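Local coordinates for nitrogenase molybdenum-iron protein beta chain (Clostridium pasteurianum, PDB 4WES) that forms, with the alpha chain, the molybdenum-iron component of nitrogenase, which reduces dinitrogen to ammonia, and shares an [8Fe-7S] P-cluster with that chain, at the interface of chains B and A. Residues are numbered along the deposited sequence; one frame, centred on the assembly and turned at random. Chains: chain A, Nitrogenase molybdenum-iron protein beta chain; chain B, Nitrogenase molybdenum-iron protein alpha chain.

Contact 1: the interface of chains B and A. Residues chain B 78, 82; chain A 22-23, 26, 51-52, 55.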
# COMPACT_ATOMS: atom_id res chain seq x y z
N GLY B 78 -0.43 -28.45 -13.07
CA GLY B 78 -1.32 -28.13 -11.99
C GLY B 78 -1.19 -29.01 -10.78
O GLY B 78 -1.20 -28.53 -9.64
N TYR B 82 -0.79 -26.80 -7.45
CA TYR B 82 -1.83 -26.81 -6.43
C TYR B 82 -1.37 -27.45 -5.11
O TYR B 82 -2.15 -27.46 -4.14
CB TYR B 82 -3.11 -27.44 -6.99
CG TYR B 82 -3.68 -26.58 -8.08
CD1 TYR B 82 -4.11 -25.29 -7.82
CD2 TYR B 82 -3.80 -27.05 -9.38
CE1 TYR B 82 -4.60 -24.46 -8.82
CE2 TYR B 82 -4.28 -26.22 -10.39
CZ TYR B 82 -4.70 -24.94 -10.10
OH TYR B 82 -5.21 -24.10 -11.07
N THR A 22 -0.26 -22.03 -14.27
CA THR A 22 -0.88 -23.26 -13.85
C THR A 22 -1.59 -23.88 -15.08
O THR A 22 -1.34 -23.44 -16.19
CB THR A 22 -1.78 -23.07 -12.62
OG1 THR A 22 -2.16 -24.37 -12.17
CG2 THR A 22 -2.98 -22.18 -12.85
N CYS A 23 -2.36 -24.94 -14.88
CA CYS A 23 -2.90 -25.68 -16.02
C CYS A 23 -4.20 -25.10 -16.56
O CYS A 23 -4.92 -24.33 -15.91
CB CYS A 23 -3.07 -27.17 -15.69
SG CYS A 23 -4.07 -27.56 -14.22
N VAL A 26 -8.54 -24.34 -14.80
CA VAL A 26 -9.06 -23.22 -14.02
C VAL A 26 -9.37 -22.01 -14.92
O VAL A 26 -10.27 -21.22 -14.59
CB VAL A 26 -8.14 -22.81 -12.85
CG1 VAL A 26 -6.87 -22.09 -13.30
CG2 VAL A 26 -8.91 -21.98 -11.83
N TYR A 51 -9.13 -28.53 -6.60
CA TYR A 51 -8.01 -27.61 -6.64
C TYR A 51 -8.33 -26.32 -7.37
O TYR A 51 -7.92 -25.22 -6.99
CB TYR A 51 -6.79 -28.27 -7.28
CG TYR A 51 -5.99 -29.22 -6.45
CD1 TYR A 51 -5.90 -29.15 -5.06
CD2 TYR A 51 -5.15 -30.14 -7.09
CE1 TYR A 51 -5.05 -29.96 -4.33
CE2 TYR A 51 -4.29 -30.97 -6.36
CZ TYR A 51 -4.23 -30.86 -5.00
OH TYR A 51 -3.37 -31.70 -4.32
N HIS A 52 -9.07 -26.44 -8.47
CA HIS A 52 -9.34 -25.27 -9.35
C HIS A 52 -10.36 -24.34 -8.72
O HIS A 52 -10.19 -23.11 -8.73
CB HIS A 52 -9.74 -25.77 -10.75
CG HIS A 52 -8.67 -26.64 -11.35
ND1 HIS A 52 -8.92 -27.44 -12.44
CD2 HIS A 52 -7.42 -26.91 -10.92
CE1 HIS A 52 -7.83 -28.15 -12.67
NE2 HIS A 52 -6.91 -27.86 -11.76
N VAL A 55 -8.39 -22.43 -5.83
CA VAL A 55 -7.52 -21.29 -6.12
C VAL A 55 -8.37 -20.04 -6.38
O VAL A 55 -7.99 -18.94 -6.01
CB VAL A 55 -6.50 -21.59 -7.24
CG1 VAL A 55 -7.18 -21.74 -8.58
CG2 VAL A 55 -5.43 -20.52 -7.30
O HOH W 1 -5.95 -25.12 -13.51
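B:Tyr82 of the alpha chain pushes its side chain into the beta chain, with A:Tyr51 and A:His52 over one face of its ring, A:Thr22 over the other, A:Val55 along the CE1 edge and A:Val26 at the hydroxyl end, a worked example of how one aromatic residue can key two subunits together. Packing is tightest at the root and middle of the side chain. The methylene CB of B:Tyr82 lies over the face of the A:Tyr51 ring, 3.5 Å from its centroid and displaced toward the rim, a CH-pi contact in which the two tyrosines run past each other in opposite directions. A chi1 of -78° carries the A:Tyr51 ring alongside B:Tyr82, and chi2 of -27° turns a face to its methylene. Farther out, the A:His52 side chain crosses that of B:Tyr82 at about a right angle and turns an imidazole edge to the phenol face, CD2 3.3 Å from CE2 of B:Tyr82. A:Val55 closes on the ring edge more loosely, CG1 to CE1 of B:Tyr82 being 3.8 Å.

The phenol end is the wetter side. A water lies in the ring plane of B:Tyr82, 2.7 Å from the hydroxyl OH. It is also 2.7 Å from the carbonyl O of A:Cys23 and 3.0 Å from the backbone N of A:Val26, and it sits over the centre of the A:His52 imidazole, so the phenol is tied to the beta-chain backbone through solvent. One helical turn before B:Tyr82, B:Gly78 brings CA to 3.6 Å from SG of A:Cys23, a P-cluster ligand.

In the fold, B:Tyr82 directly follows helix 77-81 of the alpha chain and enters between beta-chain helices 46-60 and 24-33, beside the P-cluster that the subunits share.

Contact 2: the interface of chains B and A. Residues chain B 77, 109, 111; chain A 16, 19, 21-23.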
# COMPACT_ATOMS: atom_id res chain seq x y z
N ILE B 77 1.36 -29.43 -15.10
CA ILE B 77 1.83 -28.53 -14.05
C ILE B 77 0.89 -28.34 -12.86
O ILE B 77 1.38 -28.03 -11.76
CB ILE B 77 2.21 -27.14 -14.65
CG1 ILE B 77 3.11 -26.36 -13.71
CG2 ILE B 77 0.96 -26.34 -15.02
CD1 ILE B 77 4.44 -27.05 -13.41
N ASP B 109 6.44 -31.24 -15.38
CA ASP B 109 5.78 -30.30 -16.28
C ASP B 109 5.48 -30.96 -17.64
O ASP B 109 5.87 -30.48 -18.69
CB ASP B 109 6.65 -29.04 -16.44
CG ASP B 109 6.03 -27.92 -17.22
OD1 ASP B 109 4.78 -27.85 -17.39
OD2 ASP B 109 6.82 -27.06 -17.65
N GLN B 111 4.33 -32.29 -21.07
CA GLN B 111 3.82 -31.65 -22.28
C GLN B 111 3.19 -32.70 -23.19
O GLN B 111 3.24 -33.91 -22.90
CB GLN B 111 4.99 -30.96 -23.01
CG GLN B 111 5.71 -29.93 -22.18
CD GLN B 111 4.82 -28.75 -21.91
OE1 GLN B 111 4.42 -28.03 -22.84
NE2 GLN B 111 4.52 -28.50 -20.66
N ARG A 16 11.00 -28.63 -13.51
CA ARG A 16 10.30 -27.35 -13.39
C ARG A 16 10.18 -27.04 -11.89
O ARG A 16 9.78 -27.90 -11.12
CB ARG A 16 8.95 -27.48 -14.06
CG ARG A 16 8.04 -26.27 -13.95
CD ARG A 16 8.57 -25.02 -14.60
NE ARG A 16 8.74 -25.20 -16.04
CZ ARG A 16 9.59 -24.54 -16.79
NH1 ARG A 16 10.46 -23.69 -16.26
NH2 ARG A 16 9.63 -24.74 -18.11
N PRO A 19 6.57 -22.76 -10.70
CA PRO A 19 6.15 -22.35 -12.04
C PRO A 19 5.44 -20.99 -12.10
O PRO A 19 4.72 -20.60 -11.18
CB PRO A 19 5.23 -23.49 -12.46
CG PRO A 19 4.62 -23.96 -11.20
CD PRO A 19 5.80 -23.94 -10.24
N LYS A 21 2.94 -20.35 -14.14
CA LYS A 21 1.70 -20.72 -14.83
C LYS A 21 1.02 -21.77 -13.98
O LYS A 21 1.65 -22.39 -13.10
CB LYS A 21 1.97 -21.34 -16.22
CG LYS A 21 2.84 -22.60 -16.18
CD LYS A 21 2.75 -23.45 -17.42
CE LYS A 21 3.68 -24.66 -17.30
NZ LYS A 21 3.58 -25.59 -18.45
N THR A 22 -0.26 -22.03 -14.27
CA THR A 22 -0.88 -23.26 -13.85
C THR A 22 -1.59 -23.88 -15.08
O THR A 22 -1.34 -23.44 -16.19
CB THR A 22 -1.78 -23.07 -12.62
OG1 THR A 22 -2.16 -24.37 -12.17
CG2 THR A 22 -2.98 -22.18 -12.85
N CYS A 23 -2.36 -24.94 -14.88
CA CYS A 23 -2.90 -25.68 -16.02
C CYS A 23 -4.20 -25.10 -16.56
O CYS A 23 -4.92 -24.33 -15.91
CB CYS A 23 -3.07 -27.17 -15.69
SG CYS A 23 -4.07 -27.56 -14.22
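The start of alpha-chain helix 77-81, at B:Ile77, and the loop carrying B:Asp109 and B:Gln111 meet the beta-chain segment that runs from strand 16-17 through the loop before helix 24-33. Both chains belong to the NifD/NifK family, and this beta segment leads into the P-cluster ligand A:Cys23. B:Asp109 illustrates how one carboxylate can receive two cations by different geometries. A:Lys21, extended beyond CG, reaches it from the opposite direction and places NZ 2.8 Å from OD1, on the syn lone pair of that oxygen. A:Arg16 bends at chi2 and chi3 (62° and 63°), which turns its guanidinium back toward the same acid. Its NE donates to OD2 over 3.1 Å and nearly straight, with OD2 in the guanidinium plane yet NE well above the carboxylate plane; the two planes are 70° apart. Both pairs are salt bridges, and the two cations would probably stabilise the charged form of the acid.

Behind the acid, the amide NE2 of B:Gln111 bonds to the backbone O of B:Asp109 at 3.1 Å, which probably helps to steady the loop. B:Ile77 supplies the apolar half of the patch. Its CD1 reaches CG of A:Arg16 at 3.7 Å and CB of A:Pro19 at 3.8 Å, while the CG2 branch packs on the backbone between A:Thr22 and A:Cys23, 3.5 Å from the carbonyl C of A:Thr22.

Contact 1 and contact 2 lie about 10 Å apart, measured between the centres of their C-alpha atoms, and are continuous through A:Thr22 and A:Cys23. Both also draw on alpha-chain helix 77-81, contact 2 at its first residue and contact 1 at B:Gly78 and just beyond its end. Contact 2 engages the beta segment as it approaches A:Cys23, whereas contact 1 joins the end of that segment to helices 24-33 and 46-60 around one alpha-chain tyrosine. This pairing probably helps fix the cluster ligand relative to the alpha chain, linking heterodimer assembly to the shared P-cluster in each half of the tetramer.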